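PDB 7PBI: FAD-binding oxidoreductase from Gulosibacter chungangensis, which carries a covalently bound FAD, binds isoeugenol beside it and is probably a flavin-dependent oxidoreductase of the PCMH-type family. Local coordinates for residues P150-W155 against R381-V386; L90-S95 against H395-P400; A275-N280 against Q430-L435. All coordinates share one frame; numbering follows the deposited sequence.

In the fold
All three contacts touch isoeugenol, and interactions 1 and 2 also touch the flavin. Interaction 1 lays the E152 loop beside the isoalloxazine, against the 381-386 turn, while interaction 2 brings the covalently attached H395 and the ring of F397 to the flavin's benzenoid end. Their centres are 14 Å apart, and they meet where W155 CZ2 lies 4.1 Å from L90 CD1. Interaction 3, a strand pair whose centre is about 17 Å from that of interaction 1, presents Q430 and I432 to isoeugenol; E152 OE2 lies 3.6 Å from Q430 OE1. Interactions 2 and 3 do not touch, their nearest atoms being about 7 Å apart, but both reach the same antiparallel sheet.

Interaction 1: residues P150-W155 against R381-V386; sequences PAELDW and RHSAAV. With FAD (flavin-adenine dinucleotide), chain K; H7Y (isoeugenol), chain L.
D154 and R381 form a salt bridge at the outer end of the contact: R381 NE gives its N-H to D154 OD1 at 3.2 Å, bent to 140°, on the oxygen's syn lone pair and somewhat out of the guanidinium plane. With CG set between the backbone N and the carbonyl carbon (chi1 49°), D154 turns its carboxylate to the arginine. The second polar link runs from S383 OG to E152 OE1, a hydrogen bond modelled too short for its length to be trusted; the same OE1 is salt-bridged to R371 on helix 363-375. Here a loop of the FAD-binding domain, which supplies the flavin-binding E152, meets a 3-10 turn of the FAD-linked oxidase C-terminal region. Beside the salt bridge the edge of the W155 ring stands over one face of the R381 guanidinium, W155 CE3 being 3.7 Å from R381 CZ with the planes 80° apart, while R88 makes a cation-pi contact with the indole. Apolar packing is centred on the A384 methyl: its CB lies 4.0 Å from L153 CD2 and 4.1 Å from W155 CH2. The other branch of L153 turns to the cofactor, CD1 lying 4.0 Å from FAD C8.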
# COMPACT_ATOMS: atom_id res chain seq x y z
N PRO B 150 -10.26 -13.71 -7.29
CA PRO B 150 -9.53 -14.27 -8.41
C PRO B 150 -9.46 -13.27 -9.57
O PRO B 150 -10.27 -12.34 -9.61
CB PRO B 150 -10.38 -15.48 -8.79
CG PRO B 150 -11.79 -15.01 -8.51
CD PRO B 150 -11.69 -14.02 -7.35
N ALA B 151 -8.48 -13.50 -10.44
CA ALA B 151 -8.38 -12.97 -11.81
C ALA B 151 -9.33 -13.78 -12.70
O ALA B 151 -10.06 -14.66 -12.17
CB ALA B 151 -6.94 -13.04 -12.28
N GLU B 152 -9.30 -13.54 -14.01
CA GLU B 152 -10.24 -14.17 -14.98
C GLU B 152 -10.05 -15.68 -14.94
O GLU B 152 -11.06 -16.40 -14.86
CB GLU B 152 -10.01 -13.61 -16.38
CG GLU B 152 -10.15 -12.09 -16.46
CD GLU B 152 -11.36 -11.55 -17.21
OE1 GLU B 152 -12.13 -12.36 -17.74
OE2 GLU B 152 -11.52 -10.30 -17.26
N LEU B 153 -8.81 -16.15 -14.94
CA LEU B 153 -8.49 -17.58 -15.19
C LEU B 153 -8.03 -18.24 -13.90
O LEU B 153 -7.01 -17.79 -13.33
CB LEU B 153 -7.42 -17.65 -16.28
CG LEU B 153 -7.78 -16.83 -17.50
CD1 LEU B 153 -6.61 -16.71 -18.46
CD2 LEU B 153 -8.97 -17.46 -18.19
N ASP B 154 -8.73 -19.30 -13.49
CA ASP B 154 -8.55 -19.92 -12.15
C ASP B 154 -7.20 -20.63 -12.03
O ASP B 154 -6.82 -20.92 -10.89
CB ASP B 154 -9.71 -20.85 -11.79
CG ASP B 154 -10.12 -21.87 -12.84
OD1 ASP B 154 -9.27 -22.22 -13.71
OD2 ASP B 154 -11.28 -22.31 -12.78
N TRP B 155 -6.49 -20.90 -13.13
CA TRP B 155 -5.15 -21.54 -13.09
C TRP B 155 -4.06 -20.53 -12.70
O TRP B 155 -2.92 -20.98 -12.45
CB TRP B 155 -4.78 -22.21 -14.41
CG TRP B 155 -4.72 -21.28 -15.58
CD1 TRP B 155 -3.98 -20.14 -15.73
CD2 TRP B 155 -5.42 -21.46 -16.81
NE1 TRP B 155 -4.19 -19.59 -16.97
CE2 TRP B 155 -5.07 -20.39 -17.66
CE3 TRP B 155 -6.32 -22.43 -17.26
CZ2 TRP B 155 -5.58 -20.27 -18.95
CZ3 TRP B 155 -6.83 -22.31 -18.53
CH2 TRP B 155 -6.46 -21.24 -19.36
N ARG B 381 -12.99 -20.51 -15.70
CA ARG B 381 -12.18 -20.36 -16.94
C ARG B 381 -13.02 -19.75 -18.06
O ARG B 381 -12.55 -19.78 -19.20
CB ARG B 381 -11.68 -21.71 -17.46
CG ARG B 381 -10.92 -22.52 -16.43
CD ARG B 381 -10.36 -23.78 -17.04
NE ARG B 381 -9.45 -24.41 -16.10
CZ ARG B 381 -8.54 -25.31 -16.43
NH1 ARG B 381 -8.43 -25.68 -17.70
NH2 ARG B 381 -7.77 -25.84 -15.50
N HIS B 382 -14.20 -19.21 -17.78
CA HIS B 382 -15.13 -18.75 -18.84
C HIS B 382 -14.37 -17.88 -19.84
O HIS B 382 -14.48 -18.17 -21.04
CB HIS B 382 -16.38 -18.09 -18.25
CG HIS B 382 -17.27 -19.08 -17.56
ND1 HIS B 382 -17.69 -20.25 -18.17
CD2 HIS B 382 -17.83 -19.08 -16.33
CE1 HIS B 382 -18.45 -20.93 -17.34
NE2 HIS B 382 -18.56 -20.23 -16.20
N SER B 383 -13.53 -16.95 -19.37
CA SER B 383 -12.76 -16.03 -20.26
C SER B 383 -11.72 -16.79 -21.11
O SER B 383 -11.24 -16.18 -22.09
CB SER B 383 -12.11 -14.91 -19.49
OG SER B 383 -12.97 -13.78 -19.42
N ALA B 384 -11.39 -18.04 -20.79
CA ALA B 384 -10.43 -18.85 -21.58
C ALA B 384 -10.96 -19.11 -23.00
O ALA B 384 -10.15 -19.46 -23.87
CB ALA B 384 -10.10 -20.15 -20.89
N ALA B 385 -12.27 -18.96 -23.23
CA ALA B 385 -12.91 -19.19 -24.55
C ALA B 385 -12.32 -18.26 -25.62
O ALA B 385 -12.41 -18.59 -26.81
CB ALA B 385 -14.40 -19.02 -24.44
N VAL B 386 -11.72 -17.13 -25.23
CA VAL B 386 -11.17 -16.18 -26.24
C VAL B 386 -10.03 -16.85 -27.03
O VAL B 386 -9.69 -16.34 -28.11
CB VAL B 386 -10.69 -14.85 -25.60
CG1 VAL B 386 -11.79 -14.15 -24.83
CG2 VAL B 386 -9.46 -15.05 -24.73
PA FAD K . 3.47 -16.27 -12.62
O1A FAD K . 3.79 -16.56 -14.05
O2A FAD K . 3.77 -17.36 -11.66
O5B FAD K . 4.22 -14.94 -12.15
C5B FAD K . 4.33 -13.80 -13.02
C4B FAD K . 5.64 -13.11 -12.75
O4B FAD K . 5.69 -12.68 -11.37
C3B FAD K . 6.90 -13.96 -12.93
O3B FAD K . 7.36 -13.96 -14.27
C2B FAD K . 7.88 -13.24 -12.01
O2B FAD K . 8.39 -12.06 -12.60
C1B FAD K . 6.98 -12.89 -10.83
N9A FAD K . 6.88 -13.94 -9.82
C8A FAD K . 5.89 -14.87 -9.73
N7A FAD K . 6.05 -15.71 -8.73
C5A FAD K . 7.23 -15.29 -8.14
C6A FAD K . 7.93 -15.77 -7.03
N6A FAD K . 7.52 -16.81 -6.29
N1A FAD K . 9.08 -15.14 -6.70
C2A FAD K . 9.47 -14.09 -7.45
N3A FAD K . 8.87 -13.54 -8.51
C4A FAD K . 7.75 -14.20 -8.80
N1 FAD K . -4.19 -10.81 -15.10
C2 FAD K . -4.78 -10.15 -14.08
O2 FAD K . -4.11 -9.75 -13.12
N3 FAD K . -6.11 -9.93 -14.04
C4 FAD K . -6.95 -10.33 -15.04
O4 FAD K . -8.15 -10.11 -14.94
C4X FAD K . -6.37 -11.01 -16.15
N5 FAD K . -7.14 -11.39 -17.13
C5X FAD K . -6.55 -12.05 -18.17
C6 FAD K . -7.38 -12.48 -19.22
C7 FAD K . -6.87 -13.15 -20.30
C7M FAD K . -7.80 -13.60 -21.40
C8 FAD K . -5.49 -13.42 -20.37
C8M FAD K . -4.91 -14.14 -21.55
C9 FAD K . -4.66 -13.01 -19.35
C9A FAD K . -5.17 -12.32 -18.23
N10 FAD K . -4.37 -11.89 -17.17
C10 FAD K . -4.94 -11.22 -16.09
C1' FAD K . -2.91 -12.18 -17.16
C2' FAD K . -2.59 -13.53 -16.49
O2' FAD K . -3.52 -14.55 -16.91
C3' FAD K . -2.64 -13.50 -14.95
O3' FAD K . -2.14 -12.28 -14.44
C4' FAD K . -1.90 -14.66 -14.27
O4' FAD K . -2.37 -14.79 -12.92
C5' FAD K . -0.40 -14.48 -14.19
O5' FAD K . 0.23 -15.78 -14.22
P FAD K . 0.58 -16.54 -12.85
O1P FAD K . 0.85 -17.96 -13.22
O2P FAD K . -0.45 -16.24 -11.82
O3P FAD K . 1.95 -15.80 -12.46
CAA H7Y L . -9.87 -9.14 -19.45
CAD H7Y L . -8.86 -8.59 -18.47
CAE H7Y L . -7.37 -8.59 -18.86
CAJ H7Y L . -6.43 -8.10 -17.96
CAH H7Y L . -6.95 -7.45 -16.87
CAF H7Y L . -5.05 -8.25 -18.11
CAG H7Y L . -4.19 -7.73 -17.15
CAK H7Y L . -4.72 -7.08 -16.05
OAC H7Y L . -3.92 -6.58 -15.07
CAL H7Y L . -6.11 -6.94 -15.91
OAI H7Y L . -6.63 -6.29 -14.81
CAB H7Y L . -8.08 -6.29 -14.62

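Interaction 2: residues L90-S95 against H395-P400; sequences LGYGGS and HFFYAP. With FAD (flavin-adenine dinucleotide), chain K; H7Y (isoeugenol), chain L.
F397 reaches from its backbone past Y92 to the flavin and isoeugenol. Its CB lies 3.6 Å from Y92 CE1, and with CG anti to the carbonyl carbon (chi1 -74°) the ring is carried across the tyrosine. CG passes near Y92 OH; CD2 sits over one face of the Y92 ring, toward the rim; the rings are near parallel (28°) but slid so far apart, centroids 4.8 Å, that they barely overlap. Beyond it CE2 comes 3.7 Å from L90 O. On the other branch CD1 and CE1 both approach CAF of isoeugenol, which lies over one face of the phenyl ring. At the tip, CZ is 3.5 Å from FAD C9, which meets the ring at its edge, and 3.4 Å from isoeugenol CAF. The backbone adds a weak but straight hydrogen bond, F397 N to G91 O at 3.3 Å. G91, with a positive phi, has no room for a CB, which would run into F397 CE2 and H395 ND1. H395 itself bonds covalently through NE2 to FAD C8M, the 8-alpha-histidyl linkage, with L90 and G91 along its edge and F45 meeting its ring edge-to-face. The glycine-rich loop comes in from between strands 81-84 and 103-106, while 395-400 follows the broken strand 393-402, joined through Y398 to strand 438-447 and covered by helices 451-470 and 406-422.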
# COMPACT_ATOMS: atom_id res chain seq x y z
N LEU B 90 0.32 -15.26 -19.19
CA LEU B 90 -0.05 -15.12 -20.62
C LEU B 90 -0.36 -13.66 -20.93
O LEU B 90 -1.01 -13.01 -20.11
CB LEU B 90 -1.27 -16.00 -20.91
CG LEU B 90 -1.08 -17.50 -20.70
CD1 LEU B 90 -2.41 -18.17 -20.38
CD2 LEU B 90 -0.42 -18.12 -21.93
N GLY B 91 0.06 -13.18 -22.10
CA GLY B 91 -0.11 -11.77 -22.53
C GLY B 91 1.04 -10.90 -22.03
O GLY B 91 1.12 -9.74 -22.43
N TYR B 92 1.90 -11.45 -21.17
CA TYR B 92 3.05 -10.73 -20.58
C TYR B 92 4.35 -11.54 -20.73
O TYR B 92 5.37 -11.06 -20.23
CB TYR B 92 2.72 -10.40 -19.13
CG TYR B 92 1.54 -9.48 -18.96
CD1 TYR B 92 1.59 -8.16 -19.40
CD2 TYR B 92 0.37 -9.90 -18.35
CE1 TYR B 92 0.52 -7.29 -19.25
CE2 TYR B 92 -0.72 -9.04 -18.19
CZ TYR B 92 -0.64 -7.73 -18.64
OH TYR B 92 -1.68 -6.86 -18.49
N GLY B 93 4.34 -12.70 -21.41
CA GLY B 93 5.53 -13.55 -21.64
C GLY B 93 5.42 -14.95 -21.04
O GLY B 93 6.38 -15.72 -21.16
N GLY B 94 4.28 -15.29 -20.44
CA GLY B 94 4.05 -16.64 -19.90
C GLY B 94 5.07 -16.98 -18.83
O GLY B 94 5.02 -16.38 -17.76
N SER B 95 5.94 -17.94 -19.11
CA SER B 95 7.02 -18.40 -18.19
C SER B 95 8.39 -18.06 -18.80
O SER B 95 9.41 -18.43 -18.18
CB SER B 95 6.88 -19.88 -17.87
OG SER B 95 6.92 -20.68 -19.04
N HIS B 395 -3.19 -13.41 -26.99
CA HIS B 395 -3.17 -11.95 -26.73
C HIS B 395 -1.79 -11.47 -26.27
O HIS B 395 -0.88 -12.31 -26.05
CB HIS B 395 -4.27 -11.59 -25.75
CG HIS B 395 -4.20 -12.38 -24.49
ND1 HIS B 395 -3.05 -12.40 -23.72
CD2 HIS B 395 -5.11 -13.17 -23.89
CE1 HIS B 395 -3.26 -13.18 -22.68
NE2 HIS B 395 -4.55 -13.65 -22.72
N PHE B 396 -1.68 -10.15 -26.12
CA PHE B 396 -0.43 -9.37 -26.00
C PHE B 396 -0.79 -7.95 -25.55
O PHE B 396 -1.05 -7.10 -26.41
CB PHE B 396 0.29 -9.32 -27.35
CG PHE B 396 1.68 -8.77 -27.30
CD1 PHE B 396 2.71 -9.52 -26.76
CD2 PHE B 396 1.96 -7.52 -27.81
CE1 PHE B 396 4.01 -9.02 -26.72
CE2 PHE B 396 3.26 -7.02 -27.79
CZ PHE B 396 4.27 -7.77 -27.24
N PHE B 397 -0.79 -7.73 -24.24
CA PHE B 397 -1.51 -6.62 -23.58
C PHE B 397 -0.83 -5.27 -23.81
O PHE B 397 0.39 -5.13 -23.69
CB PHE B 397 -1.60 -6.89 -22.09
CG PHE B 397 -2.60 -7.95 -21.73
CD1 PHE B 397 -3.94 -7.75 -21.96
CD2 PHE B 397 -2.20 -9.13 -21.12
CE1 PHE B 397 -4.87 -8.72 -21.61
CE2 PHE B 397 -3.13 -10.10 -20.77
CZ PHE B 397 -4.46 -9.89 -21.02
N TYR B 398 -1.66 -4.28 -24.13
CA TYR B 398 -1.37 -2.84 -24.00
C TYR B 398 -2.30 -2.30 -22.90
O TYR B 398 -3.52 -2.25 -23.14
CB TYR B 398 -1.59 -2.16 -25.34
CG TYR B 398 -1.61 -0.65 -25.28
CD1 TYR B 398 -0.48 0.06 -24.91
CD2 TYR B 398 -2.75 0.07 -25.59
CE1 TYR B 398 -0.48 1.44 -24.85
CE2 TYR B 398 -2.76 1.45 -25.54
CZ TYR B 398 -1.63 2.14 -25.17
OH TYR B 398 -1.62 3.50 -25.09
N ALA B 399 -1.77 -1.95 -21.73
CA ALA B 399 -2.60 -1.61 -20.55
C ALA B 399 -2.19 -0.27 -19.95
O ALA B 399 -1.62 -0.24 -18.85
CB ALA B 399 -2.51 -2.72 -19.54
N PRO B 400 -2.48 0.88 -20.60
CA PRO B 400 -2.15 2.18 -20.02
C PRO B 400 -3.10 2.55 -18.87
O PRO B 400 -4.19 2.06 -18.80
CB PRO B 400 -2.29 3.15 -21.19
CG PRO B 400 -3.33 2.50 -22.08
CD PRO B 400 -3.11 1.01 -21.92
PA FAD K . 3.47 -16.27 -12.62
O1A FAD K . 3.79 -16.56 -14.05
O2A FAD K . 3.77 -17.36 -11.66
O5B FAD K . 4.22 -14.94 -12.15
C5B FAD K . 4.33 -13.80 -13.02
C4B FAD K . 5.64 -13.11 -12.75
O4B FAD K . 5.69 -12.68 -11.37
C3B FAD K . 6.90 -13.96 -12.93
O3B FAD K . 7.36 -13.96 -14.27
C2B FAD K . 7.88 -13.24 -12.01
O2B FAD K . 8.39 -12.06 -12.60
C1B FAD K . 6.98 -12.89 -10.83
N9A FAD K . 6.88 -13.94 -9.82
C8A FAD K . 5.89 -14.87 -9.73
N7A FAD K . 6.05 -15.71 -8.73
C5A FAD K . 7.23 -15.29 -8.14
C6A FAD K . 7.93 -15.77 -7.03
N6A FAD K . 7.52 -16.81 -6.29
N1A FAD K . 9.08 -15.14 -6.70
C2A FAD K . 9.47 -14.09 -7.45
N3A FAD K . 8.87 -13.54 -8.51
C4A FAD K . 7.75 -14.20 -8.80
N1 FAD K . -4.19 -10.81 -15.10
C2 FAD K . -4.78 -10.15 -14.08
O2 FAD K . -4.11 -9.75 -13.12
N3 FAD K . -6.11 -9.93 -14.04
C4 FAD K . -6.95 -10.33 -15.04
O4 FAD K . -8.15 -10.11 -14.94
C4X FAD K . -6.37 -11.01 -16.15
N5 FAD K . -7.14 -11.39 -17.13
C5X FAD K . -6.55 -12.05 -18.17
C6 FAD K . -7.38 -12.48 -19.22
C7 FAD K . -6.87 -13.15 -20.30
C7M FAD K . -7.80 -13.60 -21.40
C8 FAD K . -5.49 -13.42 -20.37
C8M FAD K . -4.91 -14.14 -21.55
C9 FAD K . -4.66 -13.01 -19.35
C9A FAD K . -5.17 -12.32 -18.23
N10 FAD K . -4.37 -11.89 -17.17
C10 FAD K . -4.94 -11.22 -16.09
C1' FAD K . -2.91 -12.18 -17.16
C2' FAD K . -2.59 -13.53 -16.49
O2' FAD K . -3.52 -14.55 -16.91
C3' FAD K . -2.64 -13.50 -14.95
O3' FAD K . -2.14 -12.28 -14.44
C4' FAD K . -1.90 -14.66 -14.27
O4' FAD K . -2.37 -14.79 -12.92
C5' FAD K . -0.40 -14.48 -14.19
O5' FAD K . 0.23 -15.78 -14.22
P FAD K . 0.58 -16.54 -12.85
O1P FAD K . 0.85 -17.96 -13.22
O2P FAD K . -0.45 -16.24 -11.82
O3P FAD K . 1.95 -15.80 -12.46
CAA H7Y L . -9.87 -9.14 -19.45
CAD H7Y L . -8.86 -8.59 -18.47
CAE H7Y L . -7.37 -8.59 -18.86
CAJ H7Y L . -6.43 -8.10 -17.96
CAH H7Y L . -6.95 -7.45 -16.87
CAF H7Y L . -5.05 -8.25 -18.11
CAG H7Y L . -4.19 -7.73 -17.15
CAK H7Y L . -4.72 -7.08 -16.05
OAC H7Y L . -3.92 -6.58 -15.07
CAL H7Y L . -6.11 -6.94 -15.91
OAI H7Y L . -6.63 -6.29 -14.81
CAB H7Y L . -8.08 -6.29 -14.62

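Interaction 3: residues A275-N280 against Q430-L435. With H7Y (isoeugenol), chain L.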
# COMPACT_ATOMS: atom_id res chain seq x y z
N ALA B 275 -14.94 -1.94 -8.42
CA ALA B 275 -14.73 -1.26 -9.72
C ALA B 275 -15.49 -2.02 -10.79
O ALA B 275 -15.14 -3.15 -11.08
CB ALA B 275 -13.26 -1.20 -10.07
N PRO B 276 -16.55 -1.45 -11.40
CA PRO B 276 -17.16 -2.09 -12.55
C PRO B 276 -16.16 -2.04 -13.71
O PRO B 276 -15.26 -1.20 -13.68
CB PRO B 276 -18.40 -1.24 -12.84
CG PRO B 276 -18.02 0.12 -12.33
CD PRO B 276 -17.16 -0.15 -11.11
N ILE B 277 -16.35 -2.94 -14.67
CA ILE B 277 -15.63 -2.99 -15.97
C ILE B 277 -16.55 -2.42 -17.05
O ILE B 277 -17.78 -2.48 -16.90
CB ILE B 277 -15.24 -4.44 -16.27
CG1 ILE B 277 -16.49 -5.32 -16.42
CG2 ILE B 277 -14.30 -4.93 -15.18
CD1 ILE B 277 -16.21 -6.77 -16.68
N VAL B 278 -15.96 -1.92 -18.13
CA VAL B 278 -16.71 -1.47 -19.33
C VAL B 278 -16.09 -2.21 -20.52
O VAL B 278 -14.99 -1.84 -20.95
CB VAL B 278 -16.65 0.05 -19.49
CG1 VAL B 278 -17.69 0.55 -20.49
CG2 VAL B 278 -16.79 0.76 -18.15
N ARG B 279 -16.76 -3.26 -20.98
CA ARG B 279 -16.30 -4.13 -22.09
C ARG B 279 -16.94 -3.66 -23.40
O ARG B 279 -18.09 -3.24 -23.36
CB ARG B 279 -16.75 -5.57 -21.88
CG ARG B 279 -15.88 -6.42 -20.97
CD ARG B 279 -15.90 -7.80 -21.60
NE ARG B 279 -15.88 -9.02 -20.80
CZ ARG B 279 -14.79 -9.55 -20.25
NH1 ARG B 279 -13.63 -8.93 -20.35
NH2 ARG B 279 -14.87 -10.68 -19.58
N ASN B 280 -16.22 -3.80 -24.51
CA ASN B 280 -16.80 -3.64 -25.86
C ASN B 280 -17.45 -4.96 -26.25
O ASN B 280 -17.33 -5.96 -25.51
CB ASN B 280 -15.77 -3.13 -26.88
CG ASN B 280 -14.83 -4.20 -27.39
OD1 ASN B 280 -14.71 -5.26 -26.78
ND2 ASN B 280 -14.18 -3.94 -28.50
N GLN B 430 -11.50 -3.33 -22.66
CA GLN B 430 -12.12 -3.36 -21.31
C GLN B 430 -11.55 -2.20 -20.48
O GLN B 430 -10.33 -2.22 -20.22
CB GLN B 430 -11.87 -4.71 -20.66
CG GLN B 430 -12.23 -4.76 -19.18
CD GLN B 430 -12.51 -6.17 -18.70
OE1 GLN B 430 -11.72 -6.78 -17.98
NE2 GLN B 430 -13.66 -6.69 -19.09
N PHE B 431 -12.39 -1.24 -20.11
CA PHE B 431 -12.05 -0.17 -19.15
C PHE B 431 -12.50 -0.62 -17.76
O PHE B 431 -13.54 -1.26 -17.62
CB PHE B 431 -12.68 1.16 -19.55
CG PHE B 431 -12.23 1.64 -20.90
CD1 PHE B 431 -12.78 1.10 -22.06
CD2 PHE B 431 -11.25 2.61 -21.02
CE1 PHE B 431 -12.35 1.53 -23.30
CE2 PHE B 431 -10.83 3.04 -22.27
CZ PHE B 431 -11.37 2.50 -23.41
N ILE B 432 -11.66 -0.35 -16.78
CA ILE B 432 -11.92 -0.59 -15.34
C ILE B 432 -11.61 0.71 -14.63
O ILE B 432 -10.48 1.21 -14.82
CB ILE B 432 -11.03 -1.68 -14.75
CG1 ILE B 432 -11.16 -2.99 -15.53
CG2 ILE B 432 -11.34 -1.83 -13.27
CD1 ILE B 432 -10.42 -4.14 -14.90
N ILE B 433 -12.54 1.20 -13.82
CA ILE B 433 -12.33 2.49 -13.13
C ILE B 433 -12.15 2.23 -11.64
O ILE B 433 -13.09 1.75 -10.99
CB ILE B 433 -13.44 3.47 -13.50
CG1 ILE B 433 -13.43 3.60 -15.02
CG2 ILE B 433 -13.26 4.82 -12.82
CD1 ILE B 433 -14.72 3.18 -15.65
N GLY B 434 -10.91 2.47 -11.21
CA GLY B 434 -10.39 1.99 -9.93
C GLY B 434 -11.14 2.66 -8.81
O GLY B 434 -11.82 1.96 -8.04
N LEU B 435 -11.06 3.99 -8.77
CA LEU B 435 -11.53 4.83 -7.64
C LEU B 435 -11.28 6.27 -8.05
O LEU B 435 -12.26 7.05 -8.12
CB LEU B 435 -10.77 4.45 -6.37
CG LEU B 435 -11.40 4.93 -5.06
CD1 LEU B 435 -12.73 4.25 -4.82
CD2 LEU B 435 -10.46 4.67 -3.90
CAA H7Y L . -9.87 -9.14 -19.45
CAD H7Y L . -8.86 -8.59 -18.47
CAE H7Y L . -7.37 -8.59 -18.86
CAJ H7Y L . -6.43 -8.10 -17.96
CAH H7Y L . -6.95 -7.45 -16.87
CAF H7Y L . -5.05 -8.25 -18.11
CAG H7Y L . -4.19 -7.73 -17.15
CAK H7Y L . -4.72 -7.08 -16.05
OAC H7Y L . -3.92 -6.58 -15.07
CAL H7Y L . -6.11 -6.94 -15.91
OAI H7Y L . -6.63 -6.29 -14.81
CAB H7Y L . -8.08 -6.29 -14.62
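V278 and F431 hold the two strands together as an antiparallel hydrogen-bonded pair: V278 N to F431 O at 2.6 Å and F431 N to V278 O at 2.8 Å. I277 with I432 and R279 with Q430 are the flanking non-hydrogen-bonded pairs, and CA-H...O contacts from I277 to F431 O and from Q430 to V278 O add to the seam. The strand axes approach to 4.4 Å and run at 170°.

Apolar contacts fall on both faces. On one, I277 and I432 lie side by side and point the same way, I277 CG2 lying 3.7 Å from I432 CG1, while A275 CB meets I432 CG2 at 3.8 Å. On the other, V278 CG2 touches I433 CD1 at 4.0 Å beneath helix 255-266, and F431 stacks on H440.

The polar side chains share the isoleucine face. R279, bent at chi2 and chi3, brings its guanidinium within 17° of parallel to the Q430 amide; NH1 and NE2, both donors as modelled, are close without bonding. R279 has its salt bridge to D284 and a cation-pi contact with F283. A methionine in its place would probably leave D284 without its charged mate and F283 without its cation.

Toward the ligand, Q430 OE1 lies 3.3 Å from isoeugenol CAA, the end of the propenyl chain, and I432 CD1 packs against the methoxy carbon CAB. Strand 277-280, between 318-325 and 426-433, thus belongs to the large antiparallel sheet that forms one wall of the isoeugenol pocket, probably the substrate site, consistent with the PCMH-type (vanillyl-alcohol-oxidase-like) flavoprotein fold, in which a C-terminal domain's antiparallel sheet covers the flavin's active-site face.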